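Ankyrin repeat domain-containing protein EMB506, chloroplastic (Arabidopsis thaliana, PDB 6JD6) takes part in the initial differentiation of the proplastid during embryo development and is required for correct margins of cotyledons, true leaves and cauline leaves. Local coordinates at residues Leu191-Val194 against Lys195-Lys199; Asp225-Lys228 against Ile229-Asn233; Ile161-Leu164 against Leu165-Gly168; Leu149-Ala152 against Ile153-Lys156. All blocks are in the same frame, centred on the assembly; numbering follows the deposited sequence.

Interaction 1. Residues Leu191-Val194 against Lys195-Lys199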
loop_
_atom_site.group_PDB
_atom_site.type_symbol
_atom_site.label_atom_id
_atom_site.label_comp_id
_atom_site.label_asym_id
_atom_site.label_seq_id
_atom_site.Cartn_x
_atom_site.Cartn_y
_atom_site.Cartn_z
ATOM N N LEU A 191 0.190 12.053 -8.890
ATOM C CA LEU A 191 0.791 13.255 -9.463
ATOM C C LEU A 191 1.071 14.360 -8.433
ATOM O O LEU A 191 2.118 15.006 -8.482
ATOM C CB LEU A 191 -0.083 13.799 -10.601
ATOM C CG LEU A 191 0.365 15.089 -11.298
ATOM C CD1 LEU A 191 1.734 14.925 -11.946
ATOM C CD2 LEU A 191 -0.664 15.532 -12.331
ATOM N N GLN A 192 0.145 14.576 -7.506
ATOM C CA GLN A 192 0.318 15.641 -6.521
ATOM C C GLN A 192 1.433 15.310 -5.536
ATOM O O GLN A 192 2.160 16.193 -5.092
ATOM C CB GLN A 192 -0.993 15.931 -5.779
ATOM C CG GLN A 192 -2.093 16.475 -6.677
ATOM C CD GLN A 192 -1.667 17.719 -7.439
ATOM O OE1 GLN A 192 -1.646 17.729 -8.671
ATOM N NE2 GLN A 192 -1.329 18.779 -6.707
ATOM N N THR A 193 1.564 14.030 -5.205
ATOM C CA THR A 193 2.650 13.567 -4.348
ATOM C C THR A 193 3.998 13.712 -5.054
ATOM O O THR A 193 4.993 14.107 -4.442
ATOM C CB THR A 193 2.423 12.107 -3.909
ATOM O OG1 THR A 193 1.221 12.036 -3.133
ATOM C CG2 THR A 193 3.590 11.597 -3.070
ATOM N N VAL A 194 4.022 13.402 -6.347
ATOM C CA VAL A 194 5.222 13.591 -7.159
ATOM C C VAL A 194 5.671 15.055 -7.147
ATOM O O VAL A 194 6.843 15.349 -6.907
ATOM C CB VAL A 194 5.001 13.122 -8.616
ATOM C CG1 VAL A 194 6.162 13.551 -9.507
ATOM C CG2 VAL A 194 4.809 11.609 -8.668
ATOM N N LYS A 195 4.733 15.968 -7.392
ATOM C CA LYS A 195 5.020 17.400 -7.352
ATOM C C LYS A 195 5.508 17.839 -5.975
ATOM O O LYS A 195 6.399 18.679 -5.861
ATOM C CB LYS A 195 3.776 18.215 -7.723
ATOM C CG LYS A 195 3.334 18.086 -9.171
ATOM C CD LYS A 195 2.072 18.904 -9.415
ATOM C CE LYS A 195 1.639 18.842 -10.867
ATOM N NZ LYS A 195 0.403 19.629 -11.119
ATOM N N LEU A 196 4.909 17.280 -4.931
ATOM C CA LEU A 196 5.303 17.610 -3.569
ATOM C C LEU A 196 6.724 17.133 -3.261
ATOM O O LEU A 196 7.484 17.831 -2.588
ATOM C CB LEU A 196 4.310 17.020 -2.565
ATOM C CG LEU A 196 4.547 17.362 -1.095
ATOM C CD1 LEU A 196 4.655 18.870 -0.899
ATOM C CD2 LEU A 196 3.428 16.794 -0.241
ATOM N N LEU A 197 7.077 15.944 -3.748
ATOM C CA LEU A 197 8.416 15.398 -3.529
ATOM C C LEU A 197 9.497 16.238 -4.213
ATOM O O LEU A 197 10.619 16.339 -3.712
ATOM C CB LEU A 197 8.500 13.932 -3.976
ATOM C CG LEU A 197 7.766 12.908 -3.098
ATOM C CD1 LEU A 197 7.754 11.526 -3.747
ATOM C CD2 LEU A 197 8.375 12.831 -1.702
ATOM N N PHE A 198 9.160 16.842 -5.351
ATOM C CA PHE A 198 10.080 17.753 -6.029
ATOM C C PHE A 198 10.456 18.904 -5.108
ATOM O O PHE A 198 11.589 19.381 -5.123
ATOM C CB PHE A 198 9.457 18.321 -7.306
ATOM C CG PHE A 198 9.286 17.315 -8.405
ATOM C CD1 PHE A 198 9.991 16.122 -8.390
ATOM C CD2 PHE A 198 8.424 17.568 -9.461
ATOM C CE1 PHE A 198 9.836 15.200 -9.407
ATOM C CE2 PHE A 198 8.265 16.647 -10.481
ATOM C CZ PHE A 198 8.972 15.463 -10.454
ATOM N N LYS A 199 9.495 19.351 -4.307
ATOM C CA LYS A 199 9.716 20.482 -3.410
ATOM C C LYS A 199 10.659 20.126 -2.264
ATOM O O LYS A 199 11.245 21.005 -1.637
ATOM C CB LYS A 199 8.383 21.020 -2.882
ATOM C CG LYS A 199 7.509 21.607 -3.980
ATOM C CD LYS A 199 6.275 22.291 -3.428
ATOM C CE LYS A 199 5.535 23.036 -4.533
ATOM N NZ LYS A 199 4.499 23.966 -3.995
#

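Interaction 2. Residues Asp225-Lys228 against Ile229-Asn233. With SO4 (sulfate ion), chain C.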
loop_
_atom_site.group_PDB
_atom_site.type_symbol
_atom_site.label_atom_id
_atom_site.label_comp_id
_atom_site.label_asym_id
_atom_site.label_seq_id
_atom_site.Cartn_x
_atom_site.Cartn_y
_atom_site.Cartn_z
ATOM N N ASP A 225 1.204 12.541 -18.273
ATOM C CA ASP A 225 1.409 13.687 -17.384
ATOM C C ASP A 225 2.610 13.513 -16.457
ATOM O O ASP A 225 3.417 14.428 -16.297
ATOM C CB ASP A 225 0.160 13.970 -16.544
ATOM C CG ASP A 225 -0.938 14.637 -17.341
ATOM O OD1 ASP A 225 -0.653 15.131 -18.453
ATOM O OD2 ASP A 225 -2.086 14.676 -16.850
ATOM N N ILE A 226 2.719 12.341 -15.841
ATOM C CA ILE A 226 3.809 12.084 -14.905
ATOM C C ILE A 226 5.149 11.889 -15.623
ATOM O O ILE A 226 6.185 12.361 -15.151
ATOM C CB ILE A 226 3.479 10.906 -13.968
ATOM C CG1 ILE A 226 2.364 11.324 -13.001
ATOM C CG2 ILE A 226 4.712 10.467 -13.189
ATOM C CD1 ILE A 226 1.877 10.210 -12.103
ATOM N N THR A 227 5.120 11.218 -16.771
ATOM C CA THR A 227 6.311 11.105 -17.614
ATOM C C THR A 227 6.833 12.497 -17.971
ATOM O O THR A 227 8.028 12.779 -17.840
ATOM C CB THR A 227 6.029 10.307 -18.907
ATOM O OG1 THR A 227 5.701 8.949 -18.577
ATOM C CG2 THR A 227 7.250 10.314 -19.832
ATOM N N LYS A 228 5.927 13.371 -18.400
ATOM C CA LYS A 228 6.296 14.726 -18.795
ATOM C C LYS A 228 6.865 15.537 -17.637
ATOM O O LYS A 228 7.862 16.243 -17.791
ATOM C CB LYS A 228 5.100 15.468 -19.397
ATOM C CG LYS A 228 5.402 16.921 -19.739
ATOM C CD LYS A 228 4.297 17.558 -20.569
ATOM C CE LYS A 228 4.687 18.966 -20.997
ATOM N NZ LYS A 228 3.712 19.559 -21.960
ATOM N N ILE A 229 6.234 15.440 -16.473
ATOM C CA ILE A 229 6.672 16.251 -15.346
ATOM C C ILE A 229 8.022 15.788 -14.783
ATOM O O ILE A 229 8.798 16.600 -14.282
ATOM C CB ILE A 229 5.587 16.377 -14.251
ATOM C CG1 ILE A 229 5.729 17.715 -13.528
ATOM C CG2 ILE A 229 5.633 15.211 -13.283
ATOM C CD1 ILE A 229 4.640 17.973 -12.527
ATOM N N LEU A 230 8.311 14.492 -14.888
ATOM C CA LEU A 230 9.627 13.985 -14.514
ATOM C C LEU A 230 10.705 14.561 -15.434
ATOM O O LEU A 230 11.753 15.007 -14.970
ATOM C CB LEU A 230 9.650 12.453 -14.550
ATOM C CG LEU A 230 8.959 11.746 -13.379
ATOM C CD1 LEU A 230 8.825 10.241 -13.636
ATOM C CD2 LEU A 230 9.720 12.008 -12.088
ATOM N N LEU A 231 10.436 14.557 -16.739
ATOM C CA LEU A 231 11.375 15.087 -17.728
ATOM C C LEU A 231 11.602 16.590 -17.554
ATOM O O LEU A 231 12.707 17.094 -17.765
ATOM C CB LEU A 231 10.874 14.795 -19.147
ATOM C CG LEU A 231 10.890 13.328 -19.591
ATOM C CD1 LEU A 231 10.064 13.139 -20.858
ATOM C CD2 LEU A 231 12.326 12.852 -19.814
ATOM N N THR A 232 10.547 17.301 -17.174
ATOM C CA THR A 232 10.626 18.739 -16.925
ATOM C C THR A 232 11.451 19.019 -15.670
ATOM O O THR A 232 12.019 20.097 -15.511
ATOM C CB THR A 232 9.205 19.342 -16.763
ATOM O OG1 THR A 232 8.483 19.198 -17.990
ATOM C CG2 THR A 232 9.262 20.816 -16.401
ATOM N N ASN A 233 11.517 18.041 -14.775
ATOM C CA ASN A 233 12.249 18.210 -13.525
ATOM C C ASN A 233 13.557 17.420 -13.465
ATOM O O ASN A 233 14.017 17.043 -12.387
ATOM C CB ASN A 233 11.357 17.881 -12.328
ATOM C CG ASN A 233 10.366 18.990 -12.028
ATOM O OD1 ASN A 233 9.285 19.051 -12.617
ATOM N ND2 ASN A 233 10.743 19.890 -11.122
HETATM S S SO4 C . -2.355 10.394 -19.058
HETATM O O1 SO4 C . -3.501 10.871 -19.828
HETATM O O2 SO4 C . -1.610 11.533 -18.527
HETATM O O3 SO4 C . -2.818 9.575 -17.942
HETATM O O4 SO4 C . -1.511 9.576 -19.924
#

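Interaction 3. Residues Ile161-Leu164 against Leu165-Gly168. With SO4 (sulfate ion), chain I.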
loop_
_atom_site.group_PDB
_atom_site.type_symbol
_atom_site.label_atom_id
_atom_site.label_comp_id
_atom_site.label_asym_id
_atom_site.label_seq_id
_atom_site.Cartn_x
_atom_site.Cartn_y
_atom_site.Cartn_z
ATOM N N ILE A 161 0.668 11.464 3.663
ATOM C CA ILE A 161 1.963 11.697 3.031
ATOM C C ILE A 161 2.487 13.105 3.307
ATOM O O ILE A 161 3.601 13.273 3.803
ATOM C CB ILE A 161 1.885 11.469 1.510
ATOM C CG1 ILE A 161 1.654 9.985 1.218
ATOM C CG2 ILE A 161 3.154 11.973 0.824
ATOM C CD1 ILE A 161 1.077 9.708 -0.161
ATOM N N SER A 162 1.675 14.114 3.007
ATOM C CA SER A 162 2.096 15.497 3.189
ATOM C C SER A 162 2.320 15.836 4.664
ATOM O O SER A 162 3.190 16.641 4.993
ATOM C CB SER A 162 1.086 16.461 2.564
ATOM O OG SER A 162 -0.156 16.407 3.238
ATOM N N HIS A 163 1.536 15.219 5.546
ATOM C CA HIS A 163 1.712 15.409 6.983
ATOM C C HIS A 163 3.077 14.901 7.437
ATOM O O HIS A 163 3.797 15.594 8.150
ATOM C CB HIS A 163 0.610 14.693 7.771
ATOM C CG HIS A 163 0.798 14.758 9.256
ATOM N ND1 HIS A 163 0.380 15.829 10.014
ATOM C CD2 HIS A 163 1.376 13.890 10.121
ATOM C CE1 HIS A 163 0.684 15.619 11.282
ATOM N NE2 HIS A 163 1.290 14.448 11.374
ATOM N N LEU A 164 3.417 13.684 7.019
ATOM C CA LEU A 164 4.701 13.069 7.352
ATOM C C LEU A 164 5.880 13.906 6.867
ATOM O O LEU A 164 6.853 14.096 7.594
ATOM C CB LEU A 164 4.789 11.662 6.757
ATOM C CG LEU A 164 3.957 10.573 7.439
ATOM C CD1 LEU A 164 3.982 9.288 6.624
ATOM C CD2 LEU A 164 4.475 10.327 8.845
ATOM N N LEU A 165 5.787 14.404 5.637
ATOM C CA LEU A 165 6.842 15.238 5.065
ATOM C C LEU A 165 7.012 16.533 5.845
ATOM O O LEU A 165 8.134 16.979 6.080
ATOM C CB LEU A 165 6.564 15.537 3.590
ATOM C CG LEU A 165 6.709 14.338 2.649
ATOM C CD1 LEU A 165 6.237 14.675 1.243
ATOM C CD2 LEU A 165 8.150 13.860 2.624
ATOM N N ARG A 166 5.898 17.138 6.249
ATOM C CA ARG A 166 5.961 18.365 7.037
ATOM C C ARG A 166 6.577 18.093 8.404
ATOM O O ARG A 166 7.237 18.957 8.975
ATOM C CB ARG A 166 4.578 19.006 7.188
ATOM C CG ARG A 166 4.089 19.722 5.936
ATOM C CD ARG A 166 2.838 20.549 6.215
ATOM N NE ARG A 166 1.735 19.728 6.708
ATOM C CZ ARG A 166 0.882 19.075 5.925
ATOM N NH1 ARG A 166 1.002 19.145 4.607
ATOM N NH2 ARG A 166 -0.092 18.351 6.458
ATOM N N LYS A 167 6.372 16.881 8.916
ATOM C CA LYS A 167 6.949 16.488 10.199
ATOM C C LYS A 167 8.414 16.041 10.113
ATOM O O LYS A 167 9.029 15.718 11.130
ATOM C CB LYS A 167 6.102 15.408 10.876
ATOM C CG LYS A 167 5.142 15.972 11.902
ATOM C CD LYS A 167 4.716 14.925 12.913
ATOM C CE LYS A 167 4.200 15.595 14.177
ATOM N NZ LYS A 167 3.233 16.683 13.856
ATOM N N GLY A 168 8.968 16.021 8.905
ATOM C CA GLY A 168 10.381 15.737 8.732
ATOM C C GLY A 168 10.721 14.307 8.351
ATOM O O GLY A 168 11.876 13.895 8.462
HETATM S S SO4 I . -0.281 19.248 10.150
HETATM O O1 SO4 I . -0.756 20.601 9.874
HETATM O O2 SO4 I . 1.107 19.119 9.711
HETATM O O3 SO4 I . -0.365 18.992 11.585
HETATM O O4 SO4 I . -1.109 18.283 9.432
HETATM O O HOH W 1 -1.990 16.787 5.480
#

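Interaction 4. Residues Leu149-Ala152 against Ile153-Lys156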
loop_
_atom_site.group_PDB
_atom_site.type_symbol
_atom_site.label_atom_id
_atom_site.label_comp_id
_atom_site.label_asym_id
_atom_site.label_seq_id
_atom_site.Cartn_x
_atom_site.Cartn_y
_atom_site.Cartn_z
ATOM N N LEU A 149 6.343 6.501 5.562
ATOM C CA LEU A 149 6.218 7.308 4.348
ATOM C C LEU A 149 6.099 6.424 3.103
ATOM O O LEU A 149 5.217 6.638 2.274
ATOM C CB LEU A 149 7.396 8.279 4.204
ATOM C CG LEU A 149 7.379 9.180 2.967
ATOM C CD1 LEU A 149 6.148 10.083 2.973
ATOM C CD2 LEU A 149 8.657 10.015 2.866
ATOM N N HIS A 150 6.994 5.447 2.975
ATOM C CA HIS A 150 6.930 4.483 1.875
ATOM C C HIS A 150 5.535 3.872 1.783
ATOM O O HIS A 150 4.926 3.844 0.715
ATOM C CB HIS A 150 7.927 3.343 2.082
ATOM C CG HIS A 150 9.351 3.699 1.781
ATOM N ND1 HIS A 150 10.319 3.777 2.757
ATOM C CD2 HIS A 150 9.979 3.957 0.608
ATOM C CE1 HIS A 150 11.479 4.082 2.203
ATOM N NE2 HIS A 150 11.300 4.196 0.898
ATOM N N LYS A 151 5.036 3.386 2.916
ATOM C CA LYS A 151 3.749 2.700 2.954
ATOM C C LYS A 151 2.584 3.621 2.647
ATOM O O LYS A 151 1.654 3.239 1.931
ATOM C CB LYS A 151 3.529 2.029 4.307
ATOM C CG LYS A 151 3.780 0.555 4.268
ATOM C CD LYS A 151 2.880 -0.126 3.255
ATOM C CE LYS A 151 3.434 -1.489 2.910
ATOM N NZ LYS A 151 3.660 -2.276 4.147
ATOM N N ALA A 152 2.637 4.829 3.195
ATOM C CA ALA A 152 1.596 5.821 2.959
ATOM C C ALA A 152 1.493 6.154 1.474
ATOM O O ALA A 152 0.409 6.438 0.960
ATOM C CB ALA A 152 1.878 7.081 3.765
ATOM N N ILE A 153 2.633 6.126 0.792
ATOM C CA ILE A 153 2.671 6.411 -0.638
ATOM C C ILE A 153 2.153 5.216 -1.431
ATOM O O ILE A 153 1.357 5.375 -2.351
ATOM C CB ILE A 153 4.092 6.800 -1.086
ATOM C CG1 ILE A 153 4.468 8.153 -0.473
ATOM C CG2 ILE A 153 4.179 6.870 -2.592
ATOM C CD1 ILE A 153 5.891 8.568 -0.732
ATOM N N ILE A 154 2.596 4.021 -1.054
ATOM C CA ILE A 154 2.108 2.781 -1.647
ATOM C C ILE A 154 0.581 2.670 -1.527
ATOM O O ILE A 154 -0.083 2.098 -2.395
ATOM C CB ILE A 154 2.798 1.563 -1.000
ATOM C CG1 ILE A 154 4.283 1.538 -1.375
ATOM C CG2 ILE A 154 2.128 0.253 -1.409
ATOM C CD1 ILE A 154 5.088 0.499 -0.618
ATOM N N GLY A 155 0.028 3.245 -0.460
ATOM C CA GLY A 155 -1.411 3.261 -0.257
ATOM C C GLY A 155 -2.059 4.504 -0.838
ATOM O O GLY A 155 -3.279 4.653 -0.795
ATOM N N LYS A 156 -1.239 5.394 -1.393
ATOM C CA LYS A 156 -1.724 6.652 -1.970
ATOM C C LYS A 156 -2.603 7.435 -0.983
ATOM O O LYS A 156 -3.678 7.930 -1.327
ATOM C CB LYS A 156 -2.451 6.395 -3.299
ATOM C CG LYS A 156 -2.589 7.627 -4.197
ATOM C CD LYS A 156 -3.136 7.250 -5.565
ATOM C CE LYS A 156 -3.402 8.478 -6.421
ATOM N NZ LYS A 156 -4.479 9.322 -5.843
#

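Interaction 1. Residues Leu191-Val194 against Lys195-Lys199
K195 slants back across L191, touching the earlier turn along most of its length. CB rests near the carbonyl oxygens of Q192 and L191, and CG closes on the latter, 3.4 Å from L191 O. CD passes Q192 OE1, CE meets the branch of L191 at 4.0 Å from L191 CG, and NZ ends 3.7 Å from Q192 OE1, beside a side chain that points the same way. With CG anti to the carbonyl carbon (chi1 -68°) and every later torsion extended, the methylenes are carried past the leucine branch toward the end of Q192. Underneath runs the i to i+4 bond K195 N to L191 O, 3.0 Å long. Helix 191-199 is the second helix of the third ankyrin repeat; T193 faces the preceding repeat, where its OG1 bonds E158, while L191 meets I226 and I229 of the following one. One turn on, V194 and F198 lie side by side. V194 CG1 touches the far end of the ring, 3.5 Å from F198 CZ, and V194 O sits over one ring face, offset toward the rim. Replacing F198 by an alanine would probably leave V194 CG1 without its aromatic neighbour and open a gap toward L230 of helix 224-232.

Interaction 2. Residues Asp225-Lys228 against Ile229-Asn233
K228 O receives the backbone N-H of T232 at 3.0 Å from T232 N, in a regular helical bond. T232 OG1 lies equally near, 3.0 Å from K228 O, though its proton has another acceptor within reach. With OG1 anti to the carbonyl carbon and beside its own backbone N (chi1 -64°), the hydroxyl is brought against the carbonyl oxygen four residues back. Away from this exposed side, two pairs of side chains run alongside each other. I226 CG2 reaches L230 CD1 at 4.1 Å, and T227 CG2 meets L231 CD1 at the same spacing, so that methyl faces methyl in both. Each leucine also lays its CG close to the carbonyl oxygen four residues back, as L230 CG does at 3.3 Å from I226 O. Helix 224-232 is the second helix of the fourth ankyrin repeat: I226 and L230 turn toward helix 191-199 of the repeat before, and T227 and L231 toward helix 214-220 of their own. T227 OG1 is taken up by N223 O. At the amino end, D225 N donates to O2 of a sulfate at 3.0 Å (161°), and R224 N binds the same ion. This sulfate, probably from the crystallisation liquor, occupies the end of the helix where backbone N-H groups point outward, which would probably favour an anion although the D225 carboxylate lies close by.

Interaction 3. Residues Ile161-Leu164 against Leu165-Gly168
I161 and L165 form the close-packed side of this turn: their side chains run alongside each other, I161 CG2 lying 4.1 Å from L165 CD1, and both are buried, between L149 of helix 148-154 and helix 191-199. The other side is polar and turned to solvent, R166 and K167 being exposed, and bonds to an ion and a water replace close apolar packing. R166, bent at chi3 (-59°), brings its guanidinium back over the helix so that S162 O and H163 CA lie under the same face. NH1 makes a weak bond to S162 OG at 3.3 Å, a hydroxyl also hydrogen-bonded to A159 O and bridged by a water to R166 NH2. Helix 158-166, the second helix of the second ankyrin repeat, closes in a Schellman motif, G168 at positive phi (98°) with its N bonded to L165 O; a side chain there would jam against the preceding carbonyl oxygen. R166 NE points at O2 of a sulfate, probably from the crystallisation liquor, 3.1 Å away and in the guanidinium plane; its O4 takes R166 NH2 at 3.1 Å and H163 ND1 at 2.9 Å. The imidazole's other nitrogen, H163 NE2, bonds D129 OD1. K167 runs beside the ring.

Interaction 4. Residues Leu149-Ala152 against Ile153-Lys156
In the first helix of the second ankyrin repeat, 148-154, L149 and I153 meet across one turn. Their side chains slant across each other, with L149 CD1 and I153 CD1 4.0 Å apart. L149 has CG anti to the backbone nitrogen (chi1 180°), which carries its branch forward to that methyl. I153 also packs on the backbone below it, its CG1 only 3.2 Å from L149 O, and I154 repeats the pattern, with I154 CG1 3.2 Å from H150 O. H150 O is shared: it accepts a straight bond from I154 N at 2.9 Å (167°), lying in the carbonyl plane, and a weak one from I153 N. The helix stops with a Schellman motif, in which K156 takes positive phi (52°) and K156 N returns to I153 O at 2.8 Å. This leads the chain toward helix 158-166, whose I161 packs on I153. An alanine in place of I153 would probably leave L149 CD1 without its methyl partner and open a gap facing I161 and Y184. The polar ends find partners beyond these residues: H150 ND1 takes the N-H of T147, the Thr-His bond of the ankyrin TPLH motif, H150 NE2 bonds L173 O, and K151 NZ bonds Q117 OE1.

Taken together, the four turns sample three successive ankyrin repeats. Interactions 3, 1 and 2 sit on the second helices of repeats two, three and four. The centres of interactions 1 and 3 are about 12 Å apart. The centres of interactions 1 and 2 are about 11 Å apart. Interaction 1 touches both neighbours: L196 CD2 lies 3.7 Å from S162 CB, and K195 CE 3.5 Å from I229 CD1. Interactions 2 and 3 are about 12 Å apart at their nearest atoms. Interaction 4 lies on the first helix of the repeat that holds interaction 3, and I161 CD1 comes 3.5 Å from A152 O between them. The sulfates of interactions 2 and 3 occupy separate places, a helix start and a polar side-chain group.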